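TT1696 protein (Thermus thermophilus, PDB 1UFB) is of unknown function, a HEPN-domain protein built from helices and found as a pair of subunits, for which DNA binding has been suggested only tentatively. Local coordinates at residues A[56-61]-A[81-86]; A[36-41]-A[117-122]; A[40-45]-A[60-65]. One frame throughout, in Å; residues are numbered along the deposited sequence.

In the fold
Interaction 2 lies in the core of the helical HEPN fold, where helices 27-48 and 106-126 pack alanines of one against Ile119 and Leu120 of the other. Interaction 3 is also buried and uses the same helix 27-48, one turn further on, but packs leucines against the short helix 58-63. Interaction 1 sits nearer the surface: it joins the start of helix 58-63 to the end of helix 73-83, and polar capping and ring stacking replace hydrocarbon contact. The three meet around Ile58, Leu42 and Ile119, while a bond from His56 ND1 to Glu39 OE1 ties the surface contact back to helix 27-48. All three reach the second subunit.

Interaction 1. Residues A[56-61]-A[81-86]; sequences HSILDL and VLDKYY
The imidazole of His56 and the phenol ring of Tyr86 lie almost flat on each other, planes 3° apart and centroids 3.8 Å apart, in an offset stack. Tyr86 CZ sits over the centre of the imidazole and His56 CG over that of the phenol, while His56 CB adds a CH-pi contact to the same tyrosine face. Arg90 makes a cation-pi contact with the Tyr86 ring. His56 CG is anti to its carbonyl carbon and Tyr86 CG anti to its backbone N, which brings the rings together. His56 ND1 is bonded to Glu39, which would help fix the imidazole's rotation. An alanine in place of Tyr86 would remove the stacked ring and would probably leave His56 less firmly held.

Beside the stack, the carboxylate of Asp83 receives the first N-H groups of helix 58-63. Ile58 N gives its proton to Asp83 OD1 at 2.7 Å and Leu59 N to Asp83 OD2 at 3.1 Å, both on syn lone pairs, so the two oxygens grip adjacent amides. Ser57 is the N-cap: its OG accepts from Asp60 N at 2.8 Å and lies 3.3 Å from Asp83 OD2. The helix start would probably favour a charged Asp83. A water joins Asp83 O to His56 O, the latter weakly.

The contact ties the start of helix 58-63 to the end of helix 73-83 and its type I turn, Asp83 to Tyr86. Ile58 reaches inward to helices 27-48 and 106-126, and Tyr86 packs on Tyr86 of the second subunit.

Interaction 2. Residues A[36-41]-A[117-122]; sequences QAAEAA and QKILAF
Two long helices of the HEPN helical bundle, 27-48 and 106-126, pack here in nearly the same direction, their local axes crossing at 17° and approaching to 8.7 Å. Alanines on one side make that closeness possible, and branched side chains fill the interface from the other.

Leu120 carries one half of the contact. Its CB points past helix 27-48, but the end of the side chain comes nearer, with a chi1 of -110°, away from the usual staggered positions. Leu120 CD2 presses on Ala41 CB at 3.3 Å, tighter than ordinary van der Waals contact, and CD1 flanks the same methyl at 3.8 Å. The CD2 methyl also lies 3.6 Å from Ala37 O, against the backbone one turn earlier. Ile119 carries the other half: its CG2, anti to the backbone N, meets Ala38 CB at 4.0 Å and lies beside Ala38 O.

The neighbouring helices continue this apolar layer. Leu120 touches Leu8 and Ala41 touches Ala11, both of helix 4-24, whereas Ala38 and Ile119 both meet Ile58 of helix 58-63.

No hydrogen bond crosses between the segments; the contact rests on shape and hydrocarbon burial. Ala37 O, although touched by a methyl, is occupied by Ala41 N within its own helix. With only alanine methyls on the side of 36-41, the fit is close, and the short contact at Ala41 suggests some local strain.

Interaction 3. Residues A[40-45]-A[60-65]; sequences AALKGL and DLLADL
Contact between the segments is apolar, made chiefly by leucines in two clusters, with no hydrogen bond across. In the first, Leu42 points from helix 27-48 at helix 58-63 and is met by two consecutive residues. Its CD1 rests on Leu61 CB at 3.7 Å, and the CB atoms of Leu42 and Leu61 stand 3.8 Å apart, so the two side chains touch close to their roots as they cross obliquely. The other branch, Leu42 CD2, goes tip to tip with Leu62 CD2 at 4.0 Å. All three leucines hold CG anti to the carbonyl carbon.

In the second cluster, one turn further on, Leu45 has CG anti to its backbone N (chi1 174°) and crosses Leu65 at about a right angle. Here methyl meets methyl, Leu45 CD2 to Leu65 CD2 at 3.6 Å, with Leu65 CD1 at 3.9 Å from the same Leu45 methyl.

The one charged residue in the contact, Lys43, is buried too: its aliphatic part brushes Leu61, with Lys43 CG 4.3 Å from Leu61 CD2. The extended chain carries NZ on to a salt bridge with Glu39 and a hydrogen bond to Gly55 O.

Helix 58-63 thus lies against the later turns of helix 27-48, and the residues just after it keep the contact going through Leu65. Helix 106-126 closes this layer, Ile119 and Val123 packing on Leu42 and Phe122 on Leu65.

Interaction 1. Residues A[56-61]-A[81-86]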
loop_
_atom_site.group_PDB
_atom_site.type_symbol
_atom_site.label_atom_id
_atom_site.label_comp_id
_atom_site.label_asym_id
_atom_site.label_seq_id
_atom_site.Cartn_x
_atom_site.Cartn_y
_atom_site.Cartn_z
ATOM N N HIS A 56 6.680 -9.215 -3.965
ATOM C CA HIS A 56 5.310 -8.822 -4.297
ATOM C C HIS A 56 4.723 -9.503 -5.504
ATOM O O HIS A 56 3.607 -9.219 -5.859
ATOM C CB HIS A 56 5.300 -7.279 -4.456
ATOM C CG HIS A 56 5.886 -6.603 -3.264
ATOM N ND1 HIS A 56 5.269 -6.665 -2.025
ATOM C CD2 HIS A 56 7.085 -5.978 -3.072
ATOM C CE1 HIS A 56 6.054 -6.110 -1.120
ATOM N NE2 HIS A 56 7.162 -5.690 -1.725
ATOM N N SER A 57 5.439 -10.490 -6.046
ATOM C CA SER A 57 4.967 -11.214 -7.223
ATOM C C SER A 57 4.115 -12.419 -6.836
ATOM O O SER A 57 4.660 -13.424 -6.353
ATOM C CB SER A 57 6.161 -11.738 -8.032
ATOM O OG SER A 57 5.679 -12.699 -9.000
ATOM N N ILE A 58 2.805 -12.353 -7.034
ATOM C CA ILE A 58 2.093 -13.535 -6.679
ATOM C C ILE A 58 2.429 -14.716 -7.677
ATOM O O ILE A 58 2.311 -15.926 -7.350
ATOM C CB ILE A 58 0.569 -13.237 -6.430
ATOM C CG1 ILE A 58 -0.200 -13.631 -7.568
ATOM C CG2 ILE A 58 0.265 -11.759 -5.851
ATOM C CD1 ILE A 58 -1.197 -14.414 -6.991
ATOM N N LEU A 59 2.951 -14.370 -8.851
ATOM C CA LEU A 59 3.453 -15.421 -9.781
ATOM C C LEU A 59 4.601 -16.184 -9.102
ATOM O O LEU A 59 4.644 -17.433 -9.150
ATOM C CB LEU A 59 4.005 -14.816 -11.078
ATOM C CG LEU A 59 3.076 -14.641 -12.282
ATOM C CD1 LEU A 59 3.917 -14.207 -13.522
ATOM C CD2 LEU A 59 2.404 -16.050 -12.601
ATOM N N ASP A 60 5.576 -15.479 -8.533
ATOM C CA ASP A 60 6.669 -16.219 -7.857
ATOM C C ASP A 60 6.115 -16.974 -6.615
ATOM O O ASP A 60 6.576 -18.062 -6.286
ATOM C CB ASP A 60 7.762 -15.303 -7.309
ATOM C CG ASP A 60 8.699 -14.751 -8.392
ATOM O OD1 ASP A 60 9.381 -15.522 -9.051
ATOM O OD2 ASP A 60 8.775 -13.533 -8.562
ATOM N N LEU A 61 5.187 -16.328 -5.893
ATOM C CA LEU A 61 4.608 -16.908 -4.689
ATOM C C LEU A 61 3.937 -18.261 -4.964
ATOM O O LEU A 61 4.028 -19.192 -4.129
ATOM C CB LEU A 61 3.611 -15.910 -4.035
ATOM C CG LEU A 61 4.427 -14.757 -3.380
ATOM C CD1 LEU A 61 3.468 -13.663 -2.819
ATOM C CD2 LEU A 61 5.294 -15.285 -2.259
ATOM N N VAL A 81 -2.488 -10.847 -13.526
ATOM C CA VAL A 81 -3.304 -9.632 -13.472
ATOM C C VAL A 81 -2.998 -8.858 -12.144
ATOM O O VAL A 81 -2.703 -7.673 -12.141
ATOM C CB VAL A 81 -4.747 -10.005 -13.514
ATOM C CG1 VAL A 81 -5.673 -8.729 -13.339
ATOM C CG2 VAL A 81 -5.022 -10.749 -14.899
ATOM N N LEU A 82 -3.044 -9.552 -11.029
ATOM C CA LEU A 82 -2.820 -8.865 -9.746
ATOM C C LEU A 82 -1.442 -8.259 -9.634
ATOM O O LEU A 82 -1.248 -7.234 -8.970
ATOM C CB LEU A 82 -3.072 -9.871 -8.616
ATOM C CG LEU A 82 -4.550 -10.293 -8.437
ATOM C CD1 LEU A 82 -4.625 -11.481 -7.449
ATOM C CD2 LEU A 82 -5.376 -9.091 -7.867
ATOM N N ASP A 83 -0.479 -8.837 -10.337
ATOM C CA ASP A 83 0.905 -8.390 -10.210
ATOM C C ASP A 83 1.124 -7.005 -10.731
ATOM O O ASP A 83 1.995 -6.287 -10.272
ATOM C CB ASP A 83 1.874 -9.414 -10.856
ATOM C CG ASP A 83 2.213 -10.564 -9.886
ATOM O OD1 ASP A 83 1.777 -10.442 -8.711
ATOM O OD2 ASP A 83 2.899 -11.569 -10.261
ATOM N N LYS A 84 0.278 -6.602 -11.638
ATOM C CA LYS A 84 0.328 -5.249 -12.179
ATOM C C LYS A 84 -0.312 -4.240 -11.241
ATOM O O LYS A 84 -0.366 -3.055 -11.570
ATOM C CB LYS A 84 -0.449 -5.166 -13.474
ATOM C CG LYS A 84 0.021 -6.188 -14.482
ATOM C CD LYS A 84 1.513 -6.028 -14.778
ATOM C CE LYS A 84 1.748 -6.447 -16.227
ATOM N NZ LYS A 84 0.423 -6.421 -16.958
ATOM N N TYR A 85 -0.814 -4.680 -10.084
ATOM C CA TYR A 85 -1.466 -3.720 -9.159
ATOM C C TYR A 85 -0.610 -3.329 -7.950
ATOM O O TYR A 85 -1.085 -2.548 -7.116
ATOM C CB TYR A 85 -2.813 -4.270 -8.661
ATOM C CG TYR A 85 -3.820 -4.510 -9.805
ATOM C CD1 TYR A 85 -4.792 -5.524 -9.717
ATOM C CD2 TYR A 85 -3.809 -3.700 -10.935
ATOM C CE1 TYR A 85 -5.755 -5.735 -10.749
ATOM C CE2 TYR A 85 -4.781 -3.890 -11.975
ATOM C CZ TYR A 85 -5.742 -4.912 -11.856
ATOM O OH TYR A 85 -6.741 -5.112 -12.800
ATOM N N TYR A 86 0.594 -3.906 -7.812
ATOM C CA TYR A 86 1.406 -3.548 -6.664
ATOM C C TYR A 86 1.965 -2.098 -6.780
ATOM O O TYR A 86 1.803 -1.271 -5.884
ATOM C CB TYR A 86 2.526 -4.588 -6.458
ATOM C CG TYR A 86 3.468 -4.195 -5.349
ATOM C CD1 TYR A 86 3.036 -4.150 -4.005
ATOM C CD2 TYR A 86 4.769 -3.713 -5.671
ATOM C CE1 TYR A 86 3.921 -3.601 -2.973
ATOM C CE2 TYR A 86 5.598 -3.180 -4.714
ATOM C CZ TYR A 86 5.188 -3.128 -3.381
ATOM O OH TYR A 86 6.119 -2.651 -2.510
HETATM O O HOH W 1 4.112 -7.407 -8.435
#

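Interaction 2. Residues A[36-41]-A[117-122]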
loop_
_atom_site.group_PDB
_atom_site.type_symbol
_atom_site.label_atom_id
_atom_site.label_comp_id
_atom_site.label_asym_id
_atom_site.label_seq_id
_atom_site.Cartn_x
_atom_site.Cartn_y
_atom_site.Cartn_z
ATOM N N GLN A 36 -2.557 -7.086 -2.304
ATOM C CA GLN A 36 -1.993 -7.280 -0.970
ATOM C C GLN A 36 -2.658 -8.459 -0.254
ATOM O O GLN A 36 -2.000 -9.182 0.531
ATOM C CB GLN A 36 -2.140 -5.992 -0.134
ATOM C CG GLN A 36 -1.155 -4.882 -0.515
ATOM C CD GLN A 36 0.274 -5.254 -0.091
ATOM O OE1 GLN A 36 1.149 -5.754 -0.904
ATOM N NE2 GLN A 36 0.539 -5.024 1.181
ATOM N N ALA A 37 -3.976 -8.644 -0.504
ATOM C CA ALA A 37 -4.678 -9.804 0.094
ATOM C C ALA A 37 -4.056 -11.070 -0.470
ATOM O O ALA A 37 -3.729 -11.997 0.284
ATOM C CB ALA A 37 -6.162 -9.784 -0.259
ATOM N N ALA A 38 -3.890 -11.105 -1.797
ATOM C CA ALA A 38 -3.316 -12.306 -2.413
ATOM C C ALA A 38 -1.900 -12.606 -1.930
ATOM O O ALA A 38 -1.522 -13.752 -1.638
ATOM C CB ALA A 38 -3.313 -12.183 -3.966
ATOM N N GLU A 39 -1.103 -11.551 -1.836
ATOM C CA GLU A 39 0.272 -11.673 -1.409
ATOM C C GLU A 39 0.353 -12.241 0.034
ATOM O O GLU A 39 1.129 -13.187 0.354
ATOM C CB GLU A 39 0.898 -10.225 -1.473
ATOM C CG GLU A 39 2.455 -10.259 -1.264
ATOM C CD GLU A 39 3.054 -8.878 -1.010
ATOM O OE1 GLU A 39 2.958 -8.007 -1.874
ATOM O OE2 GLU A 39 3.655 -8.681 0.061
ATOM N N ALA A 40 -0.380 -11.602 0.940
ATOM C CA ALA A 40 -0.365 -12.014 2.374
ATOM C C ALA A 40 -0.881 -13.500 2.526
ATOM O O ALA A 40 -0.292 -14.314 3.313
ATOM C CB ALA A 40 -1.256 -11.016 3.225
ATOM N N ALA A 41 -1.908 -13.833 1.760
ATOM C CA ALA A 41 -2.470 -15.209 1.837
ATOM C C ALA A 41 -1.426 -16.198 1.394
ATOM O O ALA A 41 -1.225 -17.231 2.084
ATOM C CB ALA A 41 -3.704 -15.351 0.953
ATOM N N GLN A 117 -9.932 -13.208 -4.200
ATOM C CA GLN A 117 -10.741 -14.205 -3.470
ATOM C C GLN A 117 -10.392 -15.630 -3.922
ATOM O O GLN A 117 -10.317 -16.566 -3.109
ATOM C CB GLN A 117 -12.255 -13.907 -3.672
ATOM C CG GLN A 117 -13.109 -14.979 -3.148
ATOM C CD GLN A 117 -12.839 -15.246 -1.655
ATOM O OE1 GLN A 117 -12.537 -14.331 -0.876
ATOM N NE2 GLN A 117 -12.971 -16.498 -1.261
ATOM N N LYS A 118 -10.164 -15.820 -5.216
ATOM C CA LYS A 118 -9.742 -17.167 -5.699
ATOM C C LYS A 118 -8.440 -17.604 -5.036
ATOM O O LYS A 118 -8.261 -18.785 -4.621
ATOM C CB LYS A 118 -9.486 -17.140 -7.205
ATOM C CG LYS A 118 -10.670 -16.909 -8.055
ATOM C CD LYS A 118 -10.239 -17.151 -9.492
ATOM C CE LYS A 118 -11.287 -16.628 -10.479
ATOM N NZ LYS A 118 -10.809 -16.899 -11.916
ATOM N N ILE A 119 -7.510 -16.651 -4.907
ATOM C CA ILE A 119 -6.229 -16.965 -4.273
ATOM C C ILE A 119 -6.430 -17.330 -2.804
ATOM O O ILE A 119 -5.881 -18.345 -2.316
ATOM C CB ILE A 119 -5.242 -15.781 -4.371
ATOM C CG1 ILE A 119 -4.934 -15.471 -5.857
ATOM C CG2 ILE A 119 -3.952 -16.099 -3.571
ATOM C CD1 ILE A 119 -3.997 -16.429 -6.559
ATOM N N LEU A 120 -7.209 -16.510 -2.095
ATOM C CA LEU A 120 -7.505 -16.736 -0.681
ATOM C C LEU A 120 -8.167 -18.096 -0.474
ATOM O O LEU A 120 -7.814 -18.839 0.478
ATOM C CB LEU A 120 -8.503 -15.683 -0.171
ATOM C CG LEU A 120 -7.827 -14.727 0.796
ATOM C CD1 LEU A 120 -7.385 -15.544 2.059
ATOM C CD2 LEU A 120 -6.614 -14.078 0.022
ATOM N N ALA A 121 -9.092 -18.419 -1.363
ATOM C CA ALA A 121 -9.871 -19.704 -1.198
ATOM C C ALA A 121 -8.954 -20.902 -1.423
ATOM O O ALA A 121 -9.039 -21.891 -0.716
ATOM C CB ALA A 121 -11.075 -19.723 -2.170
ATOM N N PHE A 122 -8.075 -20.791 -2.402
ATOM C CA PHE A 122 -7.077 -21.839 -2.712
ATOM C C PHE A 122 -6.201 -21.983 -1.450
ATOM O O PHE A 122 -5.981 -23.088 -0.925
ATOM C CB PHE A 122 -6.266 -21.387 -3.947
ATOM C CG PHE A 122 -4.941 -22.094 -4.144
ATOM C CD1 PHE A 122 -4.872 -23.340 -4.764
ATOM C CD2 PHE A 122 -3.747 -21.487 -3.708
ATOM C CE1 PHE A 122 -3.637 -23.977 -4.936
ATOM C CE2 PHE A 122 -2.504 -22.122 -3.880
ATOM C CZ PHE A 122 -2.451 -23.365 -4.491
#

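Interaction 3. Residues A[40-45]-A[60-65]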
loop_
_atom_site.group_PDB
_atom_site.type_symbol
_atom_site.label_atom_id
_atom_site.label_comp_id
_atom_site.label_asym_id
_atom_site.label_seq_id
_atom_site.Cartn_x
_atom_site.Cartn_y
_atom_site.Cartn_z
ATOM N N ALA A 40 -0.380 -11.602 0.940
ATOM C CA ALA A 40 -0.365 -12.014 2.374
ATOM C C ALA A 40 -0.881 -13.500 2.526
ATOM O O ALA A 40 -0.292 -14.314 3.313
ATOM C CB ALA A 40 -1.256 -11.016 3.225
ATOM N N ALA A 41 -1.908 -13.833 1.760
ATOM C CA ALA A 41 -2.470 -15.209 1.837
ATOM C C ALA A 41 -1.426 -16.198 1.394
ATOM O O ALA A 41 -1.225 -17.231 2.084
ATOM C CB ALA A 41 -3.704 -15.351 0.953
ATOM N N LEU A 42 -0.734 -15.922 0.259
ATOM C CA LEU A 42 0.279 -16.857 -0.190
ATOM C C LEU A 42 1.461 -16.895 0.756
ATOM O O LEU A 42 2.010 -17.938 0.970
ATOM C CB LEU A 42 0.721 -16.572 -1.638
ATOM C CG LEU A 42 -0.388 -16.904 -2.650
ATOM C CD1 LEU A 42 -0.066 -16.440 -4.015
ATOM C CD2 LEU A 42 -0.557 -18.464 -2.685
ATOM N N LYS A 43 1.859 -15.764 1.341
ATOM C CA LYS A 43 2.974 -15.791 2.294
ATOM C C LYS A 43 2.529 -16.679 3.491
ATOM O O LYS A 43 3.309 -17.460 4.006
ATOM C CB LYS A 43 3.323 -14.340 2.698
ATOM C CG LYS A 43 4.246 -13.716 1.616
ATOM C CD LYS A 43 4.540 -12.248 1.839
ATOM C CE LYS A 43 5.464 -11.771 0.691
ATOM N NZ LYS A 43 5.771 -10.245 0.985
ATOM N N GLY A 44 1.249 -16.616 3.867
ATOM C CA GLY A 44 0.787 -17.455 4.949
ATOM C C GLY A 44 0.812 -18.937 4.545
ATOM O O GLY A 44 1.231 -19.777 5.339
ATOM N N LEU A 45 0.392 -19.263 3.329
ATOM C CA LEU A 45 0.471 -20.663 2.865
ATOM C C LEU A 45 1.937 -21.112 2.900
ATOM O O LEU A 45 2.252 -22.238 3.336
ATOM C CB LEU A 45 -0.088 -20.812 1.449
ATOM C CG LEU A 45 0.126 -22.259 0.901
ATOM C CD1 LEU A 45 -0.567 -23.286 1.838
ATOM C CD2 LEU A 45 -0.490 -22.342 -0.456
ATOM N N ASP A 60 5.576 -15.479 -8.533
ATOM C CA ASP A 60 6.669 -16.219 -7.857
ATOM C C ASP A 60 6.115 -16.974 -6.615
ATOM O O ASP A 60 6.576 -18.062 -6.286
ATOM C CB ASP A 60 7.762 -15.303 -7.309
ATOM C CG ASP A 60 8.699 -14.751 -8.392
ATOM O OD1 ASP A 60 9.381 -15.522 -9.051
ATOM O OD2 ASP A 60 8.775 -13.533 -8.562
ATOM N N LEU A 61 5.187 -16.328 -5.893
ATOM C CA LEU A 61 4.608 -16.908 -4.689
ATOM C C LEU A 61 3.937 -18.261 -4.964
ATOM O O LEU A 61 4.028 -19.192 -4.129
ATOM C CB LEU A 61 3.611 -15.910 -4.035
ATOM C CG LEU A 61 4.427 -14.757 -3.380
ATOM C CD1 LEU A 61 3.468 -13.663 -2.819
ATOM C CD2 LEU A 61 5.294 -15.285 -2.259
ATOM N N LEU A 62 3.291 -18.350 -6.123
ATOM C CA LEU A 62 2.636 -19.570 -6.547
ATOM C C LEU A 62 3.647 -20.585 -7.073
ATOM O O LEU A 62 3.464 -21.761 -6.901
ATOM C CB LEU A 62 1.671 -19.288 -7.684
ATOM C CG LEU A 62 0.331 -18.633 -7.295
ATOM C CD1 LEU A 62 -0.438 -18.219 -8.569
ATOM C CD2 LEU A 62 -0.488 -19.595 -6.481
ATOM N N ALA A 63 4.674 -20.116 -7.774
ATOM C CA ALA A 63 5.696 -21.004 -8.368
ATOM C C ALA A 63 6.587 -21.657 -7.364
ATOM O O ALA A 63 7.121 -22.743 -7.621
ATOM C CB ALA A 63 6.592 -20.205 -9.370
ATOM N N ASP A 64 6.781 -21.009 -6.233
ATOM C CA ASP A 64 7.683 -21.527 -5.218
ATOM C C ASP A 64 7.011 -22.480 -4.218
ATOM O O ASP A 64 7.649 -22.933 -3.285
ATOM C CB ASP A 64 8.316 -20.350 -4.443
ATOM C CG ASP A 64 9.208 -19.434 -5.337
ATOM O OD1 ASP A 64 9.602 -19.828 -6.478
ATOM O OD2 ASP A 64 9.518 -18.293 -4.882
ATOM N N LEU A 65 5.725 -22.757 -4.383
ATOM C CA LEU A 65 5.043 -23.661 -3.436
ATOM C C LEU A 65 5.529 -25.125 -3.521
ATOM O O LEU A 65 5.967 -25.573 -4.586
ATOM C CB LEU A 65 3.554 -23.617 -3.690
ATOM C CG LEU A 65 2.836 -22.360 -3.224
ATOM C CD1 LEU A 65 1.414 -22.382 -3.815
ATOM C CD2 LEU A 65 2.892 -22.242 -1.690
#